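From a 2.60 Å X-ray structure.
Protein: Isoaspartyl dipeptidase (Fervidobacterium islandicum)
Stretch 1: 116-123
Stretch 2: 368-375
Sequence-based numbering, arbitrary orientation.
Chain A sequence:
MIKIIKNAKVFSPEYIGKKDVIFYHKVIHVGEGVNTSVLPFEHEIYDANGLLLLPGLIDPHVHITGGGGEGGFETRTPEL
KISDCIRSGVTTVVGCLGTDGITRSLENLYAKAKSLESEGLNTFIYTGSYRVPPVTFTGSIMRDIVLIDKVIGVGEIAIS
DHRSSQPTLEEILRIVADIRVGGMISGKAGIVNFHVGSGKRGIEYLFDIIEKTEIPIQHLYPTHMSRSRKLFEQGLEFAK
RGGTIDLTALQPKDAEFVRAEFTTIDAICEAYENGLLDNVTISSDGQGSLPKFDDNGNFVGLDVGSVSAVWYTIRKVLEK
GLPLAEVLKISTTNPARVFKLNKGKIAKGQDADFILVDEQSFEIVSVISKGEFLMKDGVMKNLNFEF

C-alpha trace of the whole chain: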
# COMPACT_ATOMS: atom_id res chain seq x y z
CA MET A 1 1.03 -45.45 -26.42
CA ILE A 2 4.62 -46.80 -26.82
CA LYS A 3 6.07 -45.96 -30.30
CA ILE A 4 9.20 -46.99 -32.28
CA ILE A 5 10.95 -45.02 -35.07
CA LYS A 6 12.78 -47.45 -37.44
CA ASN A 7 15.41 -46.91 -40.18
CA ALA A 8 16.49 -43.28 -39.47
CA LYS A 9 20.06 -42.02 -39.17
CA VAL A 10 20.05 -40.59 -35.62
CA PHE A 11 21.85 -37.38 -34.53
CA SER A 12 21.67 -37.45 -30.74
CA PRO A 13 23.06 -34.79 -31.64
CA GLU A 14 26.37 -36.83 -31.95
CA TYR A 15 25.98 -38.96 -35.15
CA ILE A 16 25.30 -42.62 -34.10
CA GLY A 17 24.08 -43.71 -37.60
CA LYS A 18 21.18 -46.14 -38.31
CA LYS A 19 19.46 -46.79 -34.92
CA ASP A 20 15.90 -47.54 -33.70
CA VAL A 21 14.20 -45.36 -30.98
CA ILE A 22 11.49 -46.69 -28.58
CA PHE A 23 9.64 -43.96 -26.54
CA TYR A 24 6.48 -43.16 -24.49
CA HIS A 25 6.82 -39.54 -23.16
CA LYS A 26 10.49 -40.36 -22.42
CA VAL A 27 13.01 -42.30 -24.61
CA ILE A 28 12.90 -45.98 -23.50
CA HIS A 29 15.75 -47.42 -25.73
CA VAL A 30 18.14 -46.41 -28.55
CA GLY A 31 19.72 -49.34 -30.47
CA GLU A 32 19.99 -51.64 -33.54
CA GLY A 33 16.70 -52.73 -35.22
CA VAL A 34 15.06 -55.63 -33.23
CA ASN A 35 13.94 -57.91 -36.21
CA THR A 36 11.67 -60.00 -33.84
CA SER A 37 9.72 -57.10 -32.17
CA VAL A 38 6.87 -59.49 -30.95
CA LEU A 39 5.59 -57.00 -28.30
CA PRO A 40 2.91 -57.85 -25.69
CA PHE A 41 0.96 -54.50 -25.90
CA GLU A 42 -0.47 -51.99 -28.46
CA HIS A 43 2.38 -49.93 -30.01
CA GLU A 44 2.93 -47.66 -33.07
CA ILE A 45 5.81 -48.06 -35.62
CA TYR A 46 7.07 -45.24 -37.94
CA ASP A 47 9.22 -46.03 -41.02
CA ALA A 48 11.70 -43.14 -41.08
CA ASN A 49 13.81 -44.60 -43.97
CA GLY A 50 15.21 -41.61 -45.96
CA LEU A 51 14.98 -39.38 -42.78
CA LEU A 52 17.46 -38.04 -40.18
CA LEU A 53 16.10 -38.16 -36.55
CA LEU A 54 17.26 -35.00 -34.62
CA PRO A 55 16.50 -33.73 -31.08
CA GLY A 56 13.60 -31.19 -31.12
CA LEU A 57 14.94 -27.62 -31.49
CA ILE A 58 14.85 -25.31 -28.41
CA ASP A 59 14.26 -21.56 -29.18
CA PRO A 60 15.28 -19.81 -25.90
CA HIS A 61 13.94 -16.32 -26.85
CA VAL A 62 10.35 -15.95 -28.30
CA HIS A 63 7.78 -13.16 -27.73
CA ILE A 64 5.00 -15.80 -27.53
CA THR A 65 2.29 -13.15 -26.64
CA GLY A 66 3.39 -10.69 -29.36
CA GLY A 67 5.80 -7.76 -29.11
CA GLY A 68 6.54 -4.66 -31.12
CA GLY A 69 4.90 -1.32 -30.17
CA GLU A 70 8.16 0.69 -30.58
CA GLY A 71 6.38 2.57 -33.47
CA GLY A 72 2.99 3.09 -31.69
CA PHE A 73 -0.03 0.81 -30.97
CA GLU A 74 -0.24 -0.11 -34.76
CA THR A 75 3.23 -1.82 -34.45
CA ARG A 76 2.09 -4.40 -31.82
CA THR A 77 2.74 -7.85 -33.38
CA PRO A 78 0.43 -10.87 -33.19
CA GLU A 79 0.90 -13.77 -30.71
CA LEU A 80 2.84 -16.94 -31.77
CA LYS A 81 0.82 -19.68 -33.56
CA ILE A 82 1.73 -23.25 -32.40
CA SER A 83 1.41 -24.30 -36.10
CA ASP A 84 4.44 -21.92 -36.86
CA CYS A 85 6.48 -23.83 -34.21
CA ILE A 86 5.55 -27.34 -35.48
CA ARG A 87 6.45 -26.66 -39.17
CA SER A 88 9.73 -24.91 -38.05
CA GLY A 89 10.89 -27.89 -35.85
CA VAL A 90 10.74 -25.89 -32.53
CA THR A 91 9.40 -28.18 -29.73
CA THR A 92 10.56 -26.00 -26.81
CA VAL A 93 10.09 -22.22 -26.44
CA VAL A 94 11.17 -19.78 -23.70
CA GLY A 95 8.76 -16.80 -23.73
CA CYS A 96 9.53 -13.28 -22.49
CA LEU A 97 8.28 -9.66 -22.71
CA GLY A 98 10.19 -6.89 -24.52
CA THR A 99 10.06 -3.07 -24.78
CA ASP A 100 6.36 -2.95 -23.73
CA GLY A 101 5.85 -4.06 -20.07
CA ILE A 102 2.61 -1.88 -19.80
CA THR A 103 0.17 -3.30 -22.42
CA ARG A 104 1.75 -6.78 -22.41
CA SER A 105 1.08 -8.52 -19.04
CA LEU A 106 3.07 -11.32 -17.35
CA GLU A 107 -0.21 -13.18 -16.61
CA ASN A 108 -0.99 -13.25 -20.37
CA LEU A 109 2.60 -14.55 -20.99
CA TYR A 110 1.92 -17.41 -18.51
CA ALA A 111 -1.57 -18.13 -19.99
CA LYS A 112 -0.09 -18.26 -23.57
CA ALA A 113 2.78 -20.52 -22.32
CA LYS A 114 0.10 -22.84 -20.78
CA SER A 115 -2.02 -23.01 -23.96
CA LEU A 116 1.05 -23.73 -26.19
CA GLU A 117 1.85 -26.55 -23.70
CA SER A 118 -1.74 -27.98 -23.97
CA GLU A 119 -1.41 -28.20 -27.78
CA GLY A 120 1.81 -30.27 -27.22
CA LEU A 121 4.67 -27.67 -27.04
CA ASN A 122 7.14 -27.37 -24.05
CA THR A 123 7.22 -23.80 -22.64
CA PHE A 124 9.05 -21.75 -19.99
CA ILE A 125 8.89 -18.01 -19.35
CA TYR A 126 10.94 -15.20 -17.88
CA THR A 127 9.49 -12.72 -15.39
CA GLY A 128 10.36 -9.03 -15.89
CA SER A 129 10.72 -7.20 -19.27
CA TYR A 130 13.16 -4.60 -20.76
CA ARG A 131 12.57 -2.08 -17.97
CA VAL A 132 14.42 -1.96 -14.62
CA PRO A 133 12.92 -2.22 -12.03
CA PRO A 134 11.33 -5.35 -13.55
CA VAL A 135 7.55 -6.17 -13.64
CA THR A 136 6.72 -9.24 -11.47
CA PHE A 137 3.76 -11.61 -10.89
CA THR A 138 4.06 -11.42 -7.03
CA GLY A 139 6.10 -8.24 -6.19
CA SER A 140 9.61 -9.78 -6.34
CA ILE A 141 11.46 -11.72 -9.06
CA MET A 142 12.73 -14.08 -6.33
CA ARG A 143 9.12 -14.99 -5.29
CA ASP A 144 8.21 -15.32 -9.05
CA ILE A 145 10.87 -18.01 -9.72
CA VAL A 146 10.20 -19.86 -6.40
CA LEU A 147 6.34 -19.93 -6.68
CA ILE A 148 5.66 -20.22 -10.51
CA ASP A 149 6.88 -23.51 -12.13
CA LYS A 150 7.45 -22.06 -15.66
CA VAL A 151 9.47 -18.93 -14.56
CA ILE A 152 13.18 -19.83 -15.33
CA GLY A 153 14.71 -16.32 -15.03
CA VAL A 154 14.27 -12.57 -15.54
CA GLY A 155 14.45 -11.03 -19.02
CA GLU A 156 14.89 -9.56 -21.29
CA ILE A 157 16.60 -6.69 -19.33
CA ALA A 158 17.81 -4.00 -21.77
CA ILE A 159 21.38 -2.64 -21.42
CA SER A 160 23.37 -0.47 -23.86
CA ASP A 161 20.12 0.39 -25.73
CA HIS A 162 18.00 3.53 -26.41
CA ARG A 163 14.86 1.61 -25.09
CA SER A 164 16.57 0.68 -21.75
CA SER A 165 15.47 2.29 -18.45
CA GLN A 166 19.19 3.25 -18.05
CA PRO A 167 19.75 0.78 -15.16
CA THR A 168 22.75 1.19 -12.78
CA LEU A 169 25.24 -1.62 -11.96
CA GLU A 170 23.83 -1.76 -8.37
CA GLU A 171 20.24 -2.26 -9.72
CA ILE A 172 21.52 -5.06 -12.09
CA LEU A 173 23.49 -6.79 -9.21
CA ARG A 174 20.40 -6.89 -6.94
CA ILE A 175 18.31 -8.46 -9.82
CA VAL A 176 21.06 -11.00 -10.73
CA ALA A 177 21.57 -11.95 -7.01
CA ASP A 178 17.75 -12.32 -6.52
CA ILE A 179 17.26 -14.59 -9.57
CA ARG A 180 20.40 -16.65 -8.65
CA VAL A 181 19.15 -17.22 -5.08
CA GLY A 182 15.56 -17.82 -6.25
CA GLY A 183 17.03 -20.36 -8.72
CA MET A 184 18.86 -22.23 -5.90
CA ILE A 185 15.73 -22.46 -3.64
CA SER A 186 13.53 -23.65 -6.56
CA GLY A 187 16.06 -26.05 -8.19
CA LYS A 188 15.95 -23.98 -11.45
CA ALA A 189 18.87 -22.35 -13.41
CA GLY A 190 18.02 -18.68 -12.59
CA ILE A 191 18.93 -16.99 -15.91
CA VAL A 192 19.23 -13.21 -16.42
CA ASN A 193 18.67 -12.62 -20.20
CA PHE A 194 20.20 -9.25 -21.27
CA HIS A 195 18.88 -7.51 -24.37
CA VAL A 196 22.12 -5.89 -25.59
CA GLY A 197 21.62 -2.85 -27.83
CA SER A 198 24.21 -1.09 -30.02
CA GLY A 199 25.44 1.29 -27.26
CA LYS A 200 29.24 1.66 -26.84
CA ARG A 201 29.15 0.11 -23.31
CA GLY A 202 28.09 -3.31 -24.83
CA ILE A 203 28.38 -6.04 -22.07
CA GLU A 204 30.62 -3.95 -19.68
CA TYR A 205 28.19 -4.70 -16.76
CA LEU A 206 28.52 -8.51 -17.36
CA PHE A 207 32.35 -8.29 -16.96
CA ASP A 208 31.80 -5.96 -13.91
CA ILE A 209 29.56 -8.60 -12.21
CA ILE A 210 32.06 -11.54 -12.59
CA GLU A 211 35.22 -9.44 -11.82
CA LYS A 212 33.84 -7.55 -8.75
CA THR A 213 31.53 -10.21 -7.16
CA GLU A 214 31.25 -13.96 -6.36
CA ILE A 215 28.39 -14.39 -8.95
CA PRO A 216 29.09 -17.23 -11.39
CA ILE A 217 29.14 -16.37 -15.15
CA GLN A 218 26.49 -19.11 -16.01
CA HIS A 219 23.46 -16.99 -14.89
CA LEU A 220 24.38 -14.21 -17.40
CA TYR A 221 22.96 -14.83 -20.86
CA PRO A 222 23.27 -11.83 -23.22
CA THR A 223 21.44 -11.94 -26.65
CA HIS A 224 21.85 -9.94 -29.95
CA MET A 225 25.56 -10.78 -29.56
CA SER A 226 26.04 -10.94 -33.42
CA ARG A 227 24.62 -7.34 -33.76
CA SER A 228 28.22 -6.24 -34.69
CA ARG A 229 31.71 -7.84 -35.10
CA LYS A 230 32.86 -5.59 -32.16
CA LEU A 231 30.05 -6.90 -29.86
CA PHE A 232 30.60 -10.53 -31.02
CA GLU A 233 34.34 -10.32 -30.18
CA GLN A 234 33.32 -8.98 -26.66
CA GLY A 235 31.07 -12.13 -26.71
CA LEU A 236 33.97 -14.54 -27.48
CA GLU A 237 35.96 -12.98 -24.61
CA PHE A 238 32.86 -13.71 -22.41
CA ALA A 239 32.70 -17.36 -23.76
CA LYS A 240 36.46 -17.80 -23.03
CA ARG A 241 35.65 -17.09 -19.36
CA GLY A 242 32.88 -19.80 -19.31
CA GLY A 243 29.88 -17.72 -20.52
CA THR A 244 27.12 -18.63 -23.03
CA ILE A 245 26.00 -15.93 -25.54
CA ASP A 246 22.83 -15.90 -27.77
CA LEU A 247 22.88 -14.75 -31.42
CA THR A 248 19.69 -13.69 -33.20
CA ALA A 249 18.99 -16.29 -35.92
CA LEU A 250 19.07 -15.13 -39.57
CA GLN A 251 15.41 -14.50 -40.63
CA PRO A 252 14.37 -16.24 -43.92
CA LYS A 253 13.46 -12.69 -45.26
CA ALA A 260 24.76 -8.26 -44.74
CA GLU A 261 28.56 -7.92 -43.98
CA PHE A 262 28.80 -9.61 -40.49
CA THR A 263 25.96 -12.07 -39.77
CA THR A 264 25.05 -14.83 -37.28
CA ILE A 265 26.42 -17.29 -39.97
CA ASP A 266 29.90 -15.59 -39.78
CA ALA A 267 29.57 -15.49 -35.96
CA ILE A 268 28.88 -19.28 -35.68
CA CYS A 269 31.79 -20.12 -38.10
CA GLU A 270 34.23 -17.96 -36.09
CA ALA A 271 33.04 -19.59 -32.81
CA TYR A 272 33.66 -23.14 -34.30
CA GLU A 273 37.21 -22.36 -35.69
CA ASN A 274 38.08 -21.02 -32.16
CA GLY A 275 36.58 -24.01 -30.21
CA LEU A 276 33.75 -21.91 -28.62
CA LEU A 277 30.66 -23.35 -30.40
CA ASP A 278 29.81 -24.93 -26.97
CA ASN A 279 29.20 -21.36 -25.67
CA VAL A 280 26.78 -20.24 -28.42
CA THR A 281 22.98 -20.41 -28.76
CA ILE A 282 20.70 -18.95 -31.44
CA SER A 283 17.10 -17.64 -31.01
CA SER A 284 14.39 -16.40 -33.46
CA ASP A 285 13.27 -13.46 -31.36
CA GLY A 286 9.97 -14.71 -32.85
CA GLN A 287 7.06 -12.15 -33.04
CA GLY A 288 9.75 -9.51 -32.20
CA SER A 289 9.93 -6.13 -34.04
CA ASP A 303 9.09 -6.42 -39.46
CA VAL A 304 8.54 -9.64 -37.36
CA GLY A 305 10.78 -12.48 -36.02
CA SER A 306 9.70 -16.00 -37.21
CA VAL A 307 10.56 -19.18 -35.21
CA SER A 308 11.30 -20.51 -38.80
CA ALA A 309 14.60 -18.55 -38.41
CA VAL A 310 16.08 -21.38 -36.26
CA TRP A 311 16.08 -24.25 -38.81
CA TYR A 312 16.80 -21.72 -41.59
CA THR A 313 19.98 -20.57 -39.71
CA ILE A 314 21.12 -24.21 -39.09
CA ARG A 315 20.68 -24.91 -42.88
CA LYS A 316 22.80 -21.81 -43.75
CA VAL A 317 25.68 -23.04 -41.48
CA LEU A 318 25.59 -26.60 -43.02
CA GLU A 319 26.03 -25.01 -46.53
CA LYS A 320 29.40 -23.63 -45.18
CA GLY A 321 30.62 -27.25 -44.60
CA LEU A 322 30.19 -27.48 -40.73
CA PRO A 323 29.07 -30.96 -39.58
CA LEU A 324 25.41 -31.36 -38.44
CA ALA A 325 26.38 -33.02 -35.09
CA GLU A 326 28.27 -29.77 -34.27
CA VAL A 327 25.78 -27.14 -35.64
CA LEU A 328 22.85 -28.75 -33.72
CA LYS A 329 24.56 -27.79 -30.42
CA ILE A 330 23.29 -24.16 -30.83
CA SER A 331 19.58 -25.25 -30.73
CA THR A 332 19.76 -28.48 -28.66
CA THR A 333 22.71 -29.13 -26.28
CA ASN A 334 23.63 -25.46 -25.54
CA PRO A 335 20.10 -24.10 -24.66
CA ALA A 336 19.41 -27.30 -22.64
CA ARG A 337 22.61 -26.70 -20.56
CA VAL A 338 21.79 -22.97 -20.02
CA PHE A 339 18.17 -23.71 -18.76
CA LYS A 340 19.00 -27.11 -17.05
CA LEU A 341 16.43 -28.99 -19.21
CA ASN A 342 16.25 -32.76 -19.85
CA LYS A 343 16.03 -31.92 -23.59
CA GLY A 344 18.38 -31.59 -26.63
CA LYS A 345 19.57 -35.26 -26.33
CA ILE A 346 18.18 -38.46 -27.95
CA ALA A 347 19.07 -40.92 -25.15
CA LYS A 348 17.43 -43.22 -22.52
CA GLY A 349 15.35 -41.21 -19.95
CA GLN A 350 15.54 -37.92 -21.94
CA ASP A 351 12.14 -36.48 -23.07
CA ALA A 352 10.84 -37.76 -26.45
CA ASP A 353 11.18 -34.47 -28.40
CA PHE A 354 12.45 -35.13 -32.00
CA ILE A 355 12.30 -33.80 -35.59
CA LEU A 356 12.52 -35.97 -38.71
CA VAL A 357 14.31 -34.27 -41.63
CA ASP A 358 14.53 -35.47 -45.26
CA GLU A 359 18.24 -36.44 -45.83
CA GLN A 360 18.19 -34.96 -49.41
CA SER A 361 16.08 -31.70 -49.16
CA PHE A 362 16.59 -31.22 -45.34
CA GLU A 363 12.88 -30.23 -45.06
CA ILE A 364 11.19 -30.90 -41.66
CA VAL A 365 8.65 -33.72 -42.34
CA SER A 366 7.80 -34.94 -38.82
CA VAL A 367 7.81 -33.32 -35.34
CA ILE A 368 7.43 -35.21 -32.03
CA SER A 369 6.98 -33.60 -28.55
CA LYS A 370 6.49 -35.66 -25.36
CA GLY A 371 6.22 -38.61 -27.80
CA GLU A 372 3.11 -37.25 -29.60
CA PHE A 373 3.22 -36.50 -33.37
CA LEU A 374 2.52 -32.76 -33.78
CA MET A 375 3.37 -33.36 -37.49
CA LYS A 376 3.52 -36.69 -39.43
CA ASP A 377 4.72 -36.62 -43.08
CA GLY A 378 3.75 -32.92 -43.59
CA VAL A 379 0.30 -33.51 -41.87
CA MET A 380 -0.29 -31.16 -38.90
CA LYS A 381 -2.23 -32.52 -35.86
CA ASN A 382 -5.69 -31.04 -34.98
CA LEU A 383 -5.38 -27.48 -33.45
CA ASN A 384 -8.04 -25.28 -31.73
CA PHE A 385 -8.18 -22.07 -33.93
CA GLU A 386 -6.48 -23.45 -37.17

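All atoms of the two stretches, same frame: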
# COMPACT_ATOMS: atom_id res chain seq x y z
N LEU A 116 0.04 -23.07 -25.34
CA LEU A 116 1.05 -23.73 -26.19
C LEU A 116 1.36 -25.11 -25.59
O LEU A 116 1.38 -26.06 -26.33
CB LEU A 116 2.30 -22.87 -26.31
CG LEU A 116 2.10 -21.56 -27.06
CD1 LEU A 116 3.36 -20.70 -27.02
CD2 LEU A 116 1.71 -21.82 -28.48
N GLU A 117 1.44 -25.25 -24.28
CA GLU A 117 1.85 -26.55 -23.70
C GLU A 117 0.71 -27.57 -23.90
O GLU A 117 0.99 -28.76 -24.07
CB GLU A 117 2.24 -26.37 -22.23
CG GLU A 117 2.52 -27.68 -21.51
CD GLU A 117 2.65 -27.60 -19.99
OE1 GLU A 117 2.37 -26.53 -19.38
OE2 GLU A 117 3.02 -28.64 -19.40
N SER A 118 -0.54 -27.12 -23.83
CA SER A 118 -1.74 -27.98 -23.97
C SER A 118 -1.77 -28.59 -25.35
O SER A 118 -2.25 -29.72 -25.46
CB SER A 118 -3.00 -27.22 -23.72
OG SER A 118 -3.22 -27.20 -22.34
N GLU A 119 -1.37 -27.83 -26.35
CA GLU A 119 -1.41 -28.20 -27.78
C GLU A 119 -0.19 -29.07 -28.11
O GLU A 119 -0.11 -29.52 -29.24
CB GLU A 119 -1.47 -26.92 -28.62
CG GLU A 119 -2.73 -26.10 -28.39
CD GLU A 119 -3.83 -26.37 -29.41
OE1 GLU A 119 -4.14 -25.44 -30.21
OE2 GLU A 119 -4.35 -27.52 -29.42
N GLY A 120 0.74 -29.25 -27.17
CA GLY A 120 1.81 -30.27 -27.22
C GLY A 120 3.22 -29.67 -27.20
O GLY A 120 4.18 -30.45 -27.22
N LEU A 121 3.35 -28.35 -27.14
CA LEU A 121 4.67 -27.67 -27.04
C LEU A 121 5.20 -27.77 -25.60
O LEU A 121 4.47 -28.24 -24.72
CB LEU A 121 4.45 -26.23 -27.48
CG LEU A 121 5.59 -25.58 -28.24
CD1 LEU A 121 5.89 -26.35 -29.51
CD2 LEU A 121 5.26 -24.12 -28.53
N ASN A 122 6.48 -27.47 -25.38
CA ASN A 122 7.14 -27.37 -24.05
C ASN A 122 7.50 -25.90 -23.91
O ASN A 122 8.09 -25.35 -24.91
CB ASN A 122 8.44 -28.17 -23.95
CG ASN A 122 8.27 -29.61 -24.38
OD1 ASN A 122 7.93 -30.48 -23.57
ND2 ASN A 122 8.50 -29.87 -25.66
N THR A 123 7.13 -25.28 -22.79
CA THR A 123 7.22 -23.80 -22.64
C THR A 123 7.78 -23.45 -21.27
O THR A 123 7.40 -24.11 -20.28
CB THR A 123 5.85 -23.14 -22.76
OG1 THR A 123 5.02 -23.66 -21.71
CG2 THR A 123 5.22 -23.47 -24.09
N ILE A 368 7.90 -34.41 -33.20
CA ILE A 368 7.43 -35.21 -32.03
C ILE A 368 7.80 -34.45 -30.76
O ILE A 368 8.93 -33.94 -30.67
CB ILE A 368 8.03 -36.62 -32.11
CG1 ILE A 368 7.66 -37.28 -33.45
CG2 ILE A 368 7.58 -37.48 -30.95
CD1 ILE A 368 8.16 -38.69 -33.57
N SER A 369 6.83 -34.30 -29.85
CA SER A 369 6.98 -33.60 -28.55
C SER A 369 6.29 -34.44 -27.49
O SER A 369 5.13 -34.78 -27.69
CB SER A 369 6.43 -32.21 -28.59
OG SER A 369 6.72 -31.53 -27.38
N LYS A 370 7.02 -34.81 -26.44
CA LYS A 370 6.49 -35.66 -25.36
C LYS A 370 5.94 -36.93 -26.01
O LYS A 370 4.99 -37.54 -25.46
CB LYS A 370 5.42 -34.90 -24.58
CG LYS A 370 5.82 -33.50 -24.13
CD LYS A 370 4.73 -32.70 -23.44
CE LYS A 370 4.16 -31.59 -24.31
NZ LYS A 370 3.56 -30.51 -23.50
N GLY A 371 6.50 -37.31 -27.15
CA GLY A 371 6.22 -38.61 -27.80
C GLY A 371 4.92 -38.61 -28.57
O GLY A 371 4.49 -39.68 -28.95
N GLU A 372 4.33 -37.43 -28.79
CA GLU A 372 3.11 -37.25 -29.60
C GLU A 372 3.56 -36.64 -30.93
O GLU A 372 4.46 -35.78 -30.93
CB GLU A 372 2.07 -36.42 -28.82
CG GLU A 372 1.07 -35.64 -29.69
CD GLU A 372 0.18 -34.59 -29.02
OE1 GLU A 372 0.33 -34.36 -27.79
OE2 GLU A 372 -0.66 -33.99 -29.73
N PHE A 373 2.98 -37.09 -32.04
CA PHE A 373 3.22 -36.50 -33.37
C PHE A 373 2.43 -35.20 -33.44
O PHE A 373 1.21 -35.26 -33.45
CB PHE A 373 2.81 -37.45 -34.50
CG PHE A 373 3.81 -38.55 -34.76
CD1 PHE A 373 4.84 -38.36 -35.65
CD2 PHE A 373 3.72 -39.76 -34.09
CE1 PHE A 373 5.78 -39.35 -35.87
CE2 PHE A 373 4.66 -40.75 -34.31
CZ PHE A 373 5.69 -40.53 -35.19
N LEU A 374 3.12 -34.07 -33.45
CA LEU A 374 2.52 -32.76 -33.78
C LEU A 374 2.41 -32.68 -35.30
O LEU A 374 1.48 -32.02 -35.78
CB LEU A 374 3.41 -31.63 -33.23
CG LEU A 374 3.73 -31.72 -31.74
CD1 LEU A 374 4.49 -30.48 -31.29
CD2 LEU A 374 2.45 -31.89 -30.91
N MET A 375 3.35 -33.29 -36.00
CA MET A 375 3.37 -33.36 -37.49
C MET A 375 3.93 -34.72 -37.93
O MET A 375 4.96 -35.18 -37.37
CB MET A 375 4.20 -32.23 -38.10
CG MET A 375 3.94 -32.11 -39.58
SD MET A 375 4.70 -30.66 -40.35
CE MET A 375 6.41 -30.96 -39.97
O HOH W 1 -1.53 -32.11 -27.09
O HOH W 2 6.13 -30.14 -21.44

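Carbonyls near the end of a helix often accept hydrogen bonds from outside it, and in this contact in isoaspartyl dipeptidase a turn distant in sequence supplies the donors. Lys370, in the type I' turn from Ser369 to Glu372, extends its side chain across the helix end, and its NZ donates hydrogen bonds to Leu121 O at 2.7 Å and to Glu117 O at 3.2 Å, the latter also accepting from Gly120 N. One ammonium group thus ties the last helical turn to the segment that follows it. The carboxylate of Glu117 contributes less directly: its OE2 lies 4.5 Å from Lys370 NZ, too far for a salt bridge.

Ser369 serves a carbonyl between these two, that of Gly120. Its OG donates to Gly120 O at 2.8 Å and accepts a weak bond from Asn122 ND2 at 3.0 Å. A water makes a separate bridge, donating to both Ser118 O and Glu372 OE1.

Gly120 is the first residue after the helix to leave helical angles, in a Schellman motif, with backbone angles that by themselves call for glycine. The packing adds a second constraint, because an ideal CB here would lie 2.7 Å from Leu374 CD2, a clash. Without that atom, Leu374 can settle against the backbone, its CD2 3.9 Å from Glu119 O and its CD1 4.1 Å from Gly120 O.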